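Glycoside hydrolase family protein (Novosphingobium sp. PP1Y, PDB 6Q2F) is an alpha-L-rhamnosidase, a glycoside hydrolase that probably removes terminal alpha-L-rhamnose from rhamnose-containing glycosides. Local coordinates at residues T542-R554 against A823-E835. Residues are numbered along the deposited sequence; the frame is centred on the assembly and turned at random.
Sequences TREQSDRFLYDYR and APIATPSNTSAQE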
loop_
_atom_site.group_PDB
_atom_site.type_symbol
_atom_site.label_atom_id
_atom_site.label_comp_id
_atom_site.label_asym_id
_atom_site.label_seq_id
_atom_site.Cartn_x
_atom_site.Cartn_y
_atom_site.Cartn_z
ATOM N N THR A 542 -34.297 14.198 1.987
ATOM C CA THR A 542 -34.472 12.754 1.939
ATOM C C THR A 542 -33.196 12.058 2.391
ATOM O O THR A 542 -32.113 12.649 2.411
ATOM C CB THR A 542 -34.829 12.303 0.524
ATOM O OG1 THR A 542 -33.694 12.492 -0.325
ATOM C CG2 THR A 542 -35.998 13.142 -0.025
ATOM N N ARG A 543 -33.326 10.778 2.751
ATOM C CA ARG A 543 -32.142 9.995 3.103
ATOM C C ARG A 543 -31.122 10.014 1.980
ATOM O O ARG A 543 -29.910 10.059 2.228
ATOM C CB ARG A 543 -32.521 8.547 3.433
ATOM C CG ARG A 543 -33.319 8.357 4.712
ATOM C CD ARG A 543 -33.392 6.869 5.072
ATOM N NE ARG A 543 -34.222 6.641 6.250
ATOM C CZ ARG A 543 -33.804 6.830 7.496
ATOM N NH1 ARG A 543 -32.563 7.245 7.721
ATOM N NH2 ARG A 543 -34.628 6.608 8.516
ATOM N N GLU A 544 -31.593 9.973 0.734
ATOM C CA GLU A 544 -30.675 9.945 -0.397
ATOM C C GLU A 544 -29.916 11.260 -0.518
ATOM O O GLU A 544 -28.707 11.264 -0.767
ATOM C CB GLU A 544 -31.437 9.621 -1.685
ATOM C CG GLU A 544 -30.551 9.449 -2.937
ATOM C CD GLU A 544 -29.480 8.361 -2.804
ATOM O OE1 GLU A 544 -29.680 7.383 -2.052
ATOM O OE2 GLU A 544 -28.427 8.488 -3.463
ATOM N N GLN A 545 -30.608 12.389 -0.334
ATOM C CA GLN A 545 -29.944 13.688 -0.389
ATOM C C GLN A 545 -28.890 13.828 0.703
ATOM O O GLN A 545 -27.800 14.358 0.463
ATOM C CB GLN A 545 -30.974 14.802 -0.264
ATOM C CG GLN A 545 -31.837 15.029 -1.478
ATOM C CD GLN A 545 -32.952 16.019 -1.151
ATOM O OE1 GLN A 545 -33.680 15.843 -0.176
ATOM N NE2 GLN A 545 -33.056 17.084 -1.939
ATOM N N SER A 546 -29.205 13.391 1.922
ATOM C CA SER A 546 -28.207 13.467 2.984
ATOM C C SER A 546 -27.064 12.508 2.708
ATOM O O SER A 546 -25.900 12.843 2.942
ATOM C CB SER A 546 -28.842 13.188 4.347
ATOM O OG SER A 546 -29.407 14.379 4.877
ATOM N N ASP A 547 -27.372 11.327 2.162
ATOM C CA ASP A 547 -26.311 10.385 1.813
ATOM C C ASP A 547 -25.425 10.944 0.706
ATOM O O ASP A 547 -24.202 10.743 0.722
ATOM C CB ASP A 547 -26.910 9.046 1.394
ATOM C CG ASP A 547 -27.412 8.240 2.571
ATOM O OD1 ASP A 547 -27.055 8.582 3.719
ATOM O OD2 ASP A 547 -28.153 7.262 2.353
ATOM N N ARG A 548 -26.016 11.659 -0.261
ATOM C CA ARG A 548 -25.195 12.260 -1.306
ATOM C C ARG A 548 -24.410 13.446 -0.774
ATOM O O ARG A 548 -23.251 13.643 -1.151
ATOM C CB ARG A 548 -26.050 12.670 -2.500
ATOM C CG ARG A 548 -26.550 11.476 -3.282
ATOM C CD ARG A 548 -27.504 11.895 -4.369
ATOM N NE ARG A 548 -28.007 10.711 -5.051
ATOM C CZ ARG A 548 -28.759 10.734 -6.143
ATOM N NH1 ARG A 548 -29.114 11.890 -6.706
ATOM N NH2 ARG A 548 -29.145 9.592 -6.670
ATOM N N PHE A 549 -25.002 14.233 0.130
ATOM C CA PHE A 549 -24.207 15.292 0.733
ATOM C C PHE A 549 -23.012 14.714 1.471
ATOM O O PHE A 549 -21.895 15.232 1.361
ATOM C CB PHE A 549 -25.014 16.141 1.700
ATOM C CG PHE A 549 -24.135 16.906 2.645
ATOM C CD1 PHE A 549 -23.350 17.945 2.178
ATOM C CD2 PHE A 549 -24.040 16.548 3.978
ATOM C CE1 PHE A 549 -22.516 18.650 3.032
ATOM C CE2 PHE A 549 -23.203 17.244 4.834
ATOM C CZ PHE A 549 -22.439 18.294 4.359
ATOM N N LEU A 550 -23.230 13.654 2.248
ATOM C CA LEU A 550 -22.125 13.079 3.005
ATOM C C LEU A 550 -21.061 12.523 2.067
ATOM O O LEU A 550 -19.862 12.735 2.296
ATOM C CB LEU A 550 -22.655 12.019 3.977
ATOM C CG LEU A 550 -23.625 12.657 4.990
ATOM C CD1 LEU A 550 -24.479 11.629 5.732
ATOM C CD2 LEU A 550 -22.881 13.559 5.975
ATOM N N TYR A 551 -21.476 11.852 0.983
ATOM C CA TYR A 551 -20.538 11.471 -0.073
ATOM C C TYR A 551 -19.726 12.671 -0.553
ATOM O O TYR A 551 -18.496 12.600 -0.672
ATOM C CB TYR A 551 -21.286 10.841 -1.257
ATOM C CG TYR A 551 -20.412 10.634 -2.490
ATOM C CD1 TYR A 551 -20.276 11.631 -3.446
ATOM C CD2 TYR A 551 -19.706 9.450 -2.680
ATOM C CE1 TYR A 551 -19.459 11.458 -4.568
ATOM C CE2 TYR A 551 -18.892 9.261 -3.810
ATOM C CZ TYR A 551 -18.768 10.275 -4.735
ATOM O OH TYR A 551 -17.970 10.114 -5.861
ATOM N N ASP A 552 -20.410 13.779 -0.856
ATOM C CA ASP A 552 -19.732 14.997 -1.298
ATOM C C ASP A 552 -18.781 15.521 -0.230
ATOM O O ASP A 552 -17.714 16.067 -0.542
ATOM C CB ASP A 552 -20.767 16.081 -1.653
ATOM C CG ASP A 552 -21.483 15.797 -2.964
ATOM O OD1 ASP A 552 -20.906 15.045 -3.786
ATOM O OD2 ASP A 552 -22.608 16.323 -3.173
ATOM N N TYR A 553 -19.167 15.388 1.038
ATOM C CA TYR A 553 -18.298 15.848 2.113
ATOM C C TYR A 553 -17.059 14.971 2.207
ATOM O O TYR A 553 -15.934 15.478 2.253
ATOM C CB TYR A 553 -19.073 15.871 3.430
ATOM C CG TYR A 553 -18.378 16.623 4.534
ATOM C CD1 TYR A 553 -18.584 17.989 4.702
ATOM C CD2 TYR A 553 -17.512 15.972 5.405
ATOM C CE1 TYR A 553 -17.955 18.681 5.714
ATOM C CE2 TYR A 553 -16.865 16.658 6.418
ATOM C CZ TYR A 553 -17.097 18.018 6.569
ATOM O OH TYR A 553 -16.469 18.718 7.571
ATOM N N ARG A 554 -17.246 13.648 2.197
ATOM C CA ARG A 554 -16.106 12.739 2.186
ATOM C C ARG A 554 -15.231 12.994 0.976
ATOM O O ARG A 554 -14.001 12.939 1.068
ATOM C CB ARG A 554 -16.582 11.281 2.210
ATOM C CG ARG A 554 -17.266 10.879 3.529
ATOM C CD ARG A 554 -17.421 9.364 3.617
ATOM N NE ARG A 554 -18.079 8.848 2.424
ATOM C CZ ARG A 554 -19.396 8.846 2.239
ATOM N NH1 ARG A 554 -20.208 9.319 3.177
ATOM N NH2 ARG A 554 -19.902 8.362 1.120
ATOM N N ALA A 823 -24.140 0.779 -18.433
ATOM C CA ALA A 823 -24.560 2.111 -18.035
ATOM C C ALA A 823 -24.550 2.248 -16.513
ATOM O O ALA A 823 -25.020 1.349 -15.806
ATOM C CB ALA A 823 -25.960 2.404 -18.585
ATOM N N PRO A 824 -24.045 3.357 -15.976
ATOM C CA PRO A 824 -24.180 3.598 -14.538
ATOM C C PRO A 824 -25.645 3.742 -14.160
ATOM O O PRO A 824 -26.495 4.058 -14.996
ATOM C CB PRO A 824 -23.418 4.904 -14.332
ATOM C CG PRO A 824 -23.616 5.617 -15.615
ATOM C CD PRO A 824 -23.514 4.544 -16.672
ATOM N N ILE A 825 -25.936 3.503 -12.883
ATOM C CA ILE A 825 -27.317 3.482 -12.422
ATOM C C ILE A 825 -27.686 4.727 -11.623
ATOM O O ILE A 825 -28.882 4.992 -11.444
ATOM C CB ILE A 825 -27.621 2.226 -11.582
ATOM C CG1 ILE A 825 -26.816 2.238 -10.291
ATOM C CG2 ILE A 825 -27.300 0.958 -12.372
ATOM C CD1 ILE A 825 -27.051 1.018 -9.441
ATOM N N ALA A 826 -26.712 5.494 -11.141
ATOM C CA ALA A 826 -27.036 6.671 -10.340
ATOM C C ALA A 826 -25.812 7.568 -10.236
ATOM O O ALA A 826 -24.680 7.124 -10.439
ATOM C CB ALA A 826 -27.516 6.283 -8.935
ATOM N N THR A 827 -26.082 8.969 -9.895
ATOM C CA THR A 827 -24.908 9.666 -9.396
ATOM C C THR A 827 -24.840 9.545 -7.878
ATOM O O THR A 827 -25.879 9.487 -7.213
ATOM C CB THR A 827 -24.925 11.147 -9.769
ATOM O OG1 THR A 827 -23.853 11.813 -9.088
ATOM C CG2 THR A 827 -26.249 11.832 -9.356
ATOM N N PRO A 828 -23.627 9.499 -7.319
ATOM C CA PRO A 828 -23.478 9.537 -5.852
ATOM C C PRO A 828 -23.471 10.938 -5.259
ATOM O O PRO A 828 -23.438 11.066 -4.026
ATOM C CB PRO A 828 -22.115 8.875 -5.635
ATOM C CG PRO A 828 -21.336 9.349 -6.817
ATOM C CD PRO A 828 -22.327 9.302 -7.991
ATOM N N SER A 829 -23.481 11.977 -6.091
ATOM C CA SER A 829 -23.254 13.352 -5.665
ATOM C C SER A 829 -24.524 14.189 -5.811
ATOM O O SER A 829 -25.409 13.877 -6.609
ATOM C CB SER A 829 -22.116 13.970 -6.489
ATOM O OG SER A 829 -21.953 15.346 -6.209
ATOM N N ASN A 830 -24.610 15.255 -5.003
ATOM C CA ASN A 830 -25.662 16.267 -5.100
ATOM C C ASN A 830 -25.307 17.391 -6.063
ATOM O O ASN A 830 -26.142 18.279 -6.287
ATOM C CB ASN A 830 -25.941 16.896 -3.734
ATOM C CG ASN A 830 -26.879 16.081 -2.892
ATOM O OD1 ASN A 830 -27.705 15.337 -3.411
ATOM N ND2 ASN A 830 -26.776 16.240 -1.568
ATOM N N THR A 831 -24.088 17.392 -6.613
ATOM C CA THR A 831 -23.631 18.527 -7.410
ATOM C C THR A 831 -24.585 18.817 -8.568
ATOM O O THR A 831 -25.023 19.961 -8.759
ATOM C CB THR A 831 -22.211 18.266 -7.913
ATOM O OG1 THR A 831 -21.311 18.315 -6.803
ATOM C CG2 THR A 831 -21.782 19.323 -8.967
ATOM N N SER A 832 -24.948 17.787 -9.332
ATOM C CA SER A 832 -25.786 18.031 -10.499
ATOM C C SER A 832 -27.197 18.459 -10.100
ATOM O O SER A 832 -27.787 19.320 -10.766
ATOM C CB SER A 832 -25.805 16.801 -11.412
ATOM O OG SER A 832 -26.203 15.625 -10.729
ATOM N N ALA A 833 -27.753 17.910 -9.017
ATOM C CA ALA A 833 -29.066 18.376 -8.581
ATOM C C ALA A 833 -29.000 19.823 -8.092
ATOM O O ALA A 833 -29.873 20.640 -8.412
ATOM C CB ALA A 833 -29.633 17.468 -7.488
ATOM N N GLN A 834 -27.944 20.164 -7.334
ATOM C CA GLN A 834 -27.819 21.518 -6.795
ATOM C C GLN A 834 -27.572 22.547 -7.891
ATOM O O GLN A 834 -28.006 23.695 -7.766
ATOM C CB GLN A 834 -26.689 21.574 -5.770
ATOM C CG GLN A 834 -26.983 20.815 -4.492
ATOM C CD GLN A 834 -28.029 21.520 -3.645
ATOM O OE1 GLN A 834 -27.933 22.722 -3.406
ATOM N NE2 GLN A 834 -29.034 20.784 -3.202
ATOM N N GLU A 835 -26.863 22.173 -8.954
ATOM C CA GLU A 835 -26.593 23.088 -10.052
ATOM C C GLU A 835 -27.686 23.066 -11.114
ATOM O O GLU A 835 -27.570 23.789 -12.105
ATOM C CB GLU A 835 -25.230 22.763 -10.683
ATOM C CG GLU A 835 -24.074 22.840 -9.680
ATOM C CD GLU A 835 -22.694 22.706 -10.316
ATOM O OE1 GLU A 835 -22.529 21.910 -11.263
ATOM O OE2 GLU A 835 -21.769 23.408 -9.858
HETATM O O HOH W 1 -26.578 7.360 -5.342
#
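The first turns of helix 543-575, which links strands 497-502 and 579-582 of the (beta/alpha)8 barrel, pack against the loop after strand 818-820 of the neighbouring alpha/beta domain, and Asp552 meets the turn into helix 831-834 with both carboxylate oxygens. Ser829 OG donates to Asp552 OD1 at 2.7 Å, while Asn830 N donates to Asp552 OD2 at 2.9 Å; both donors arrive on the syn sides, somewhat out of the carboxylate plane. Tyr526 also bonds to OD2 of this buried acid. The OG of Ser829, anti to the backbone N (chi1 174°), reaches Asp552 OD1 and can still accept from Thr831 N at 3.0 Å, a capping bond. Asn830 reaches back toward the N-terminal end of helix 543-575, where ND2 donates to Gln545 O at 3.0 Å, a carbonyl already engaged by Phe549 N. One turn apart, Tyr551 and Arg548 close over the preceding loop. Pro828 CB sits 3.6 Å above the centre of the Tyr551 ring, a CH-pi contact. Arg548 runs its extended chain across Pro828 O, and Thr827 O lies 3.0 Å above its guanidinium plane, offset toward the rim and not hydrogen-bonded; Glu544 OE2 holds Arg548 NE in a salt bridge at 2.8 Å. A water donates to both Glu544 OE2 and Thr827 O. Thr827 OG1 accepts from Ser829 N: an ST turn and a serine-capped turn join the alpha/beta domain to the barrel helix.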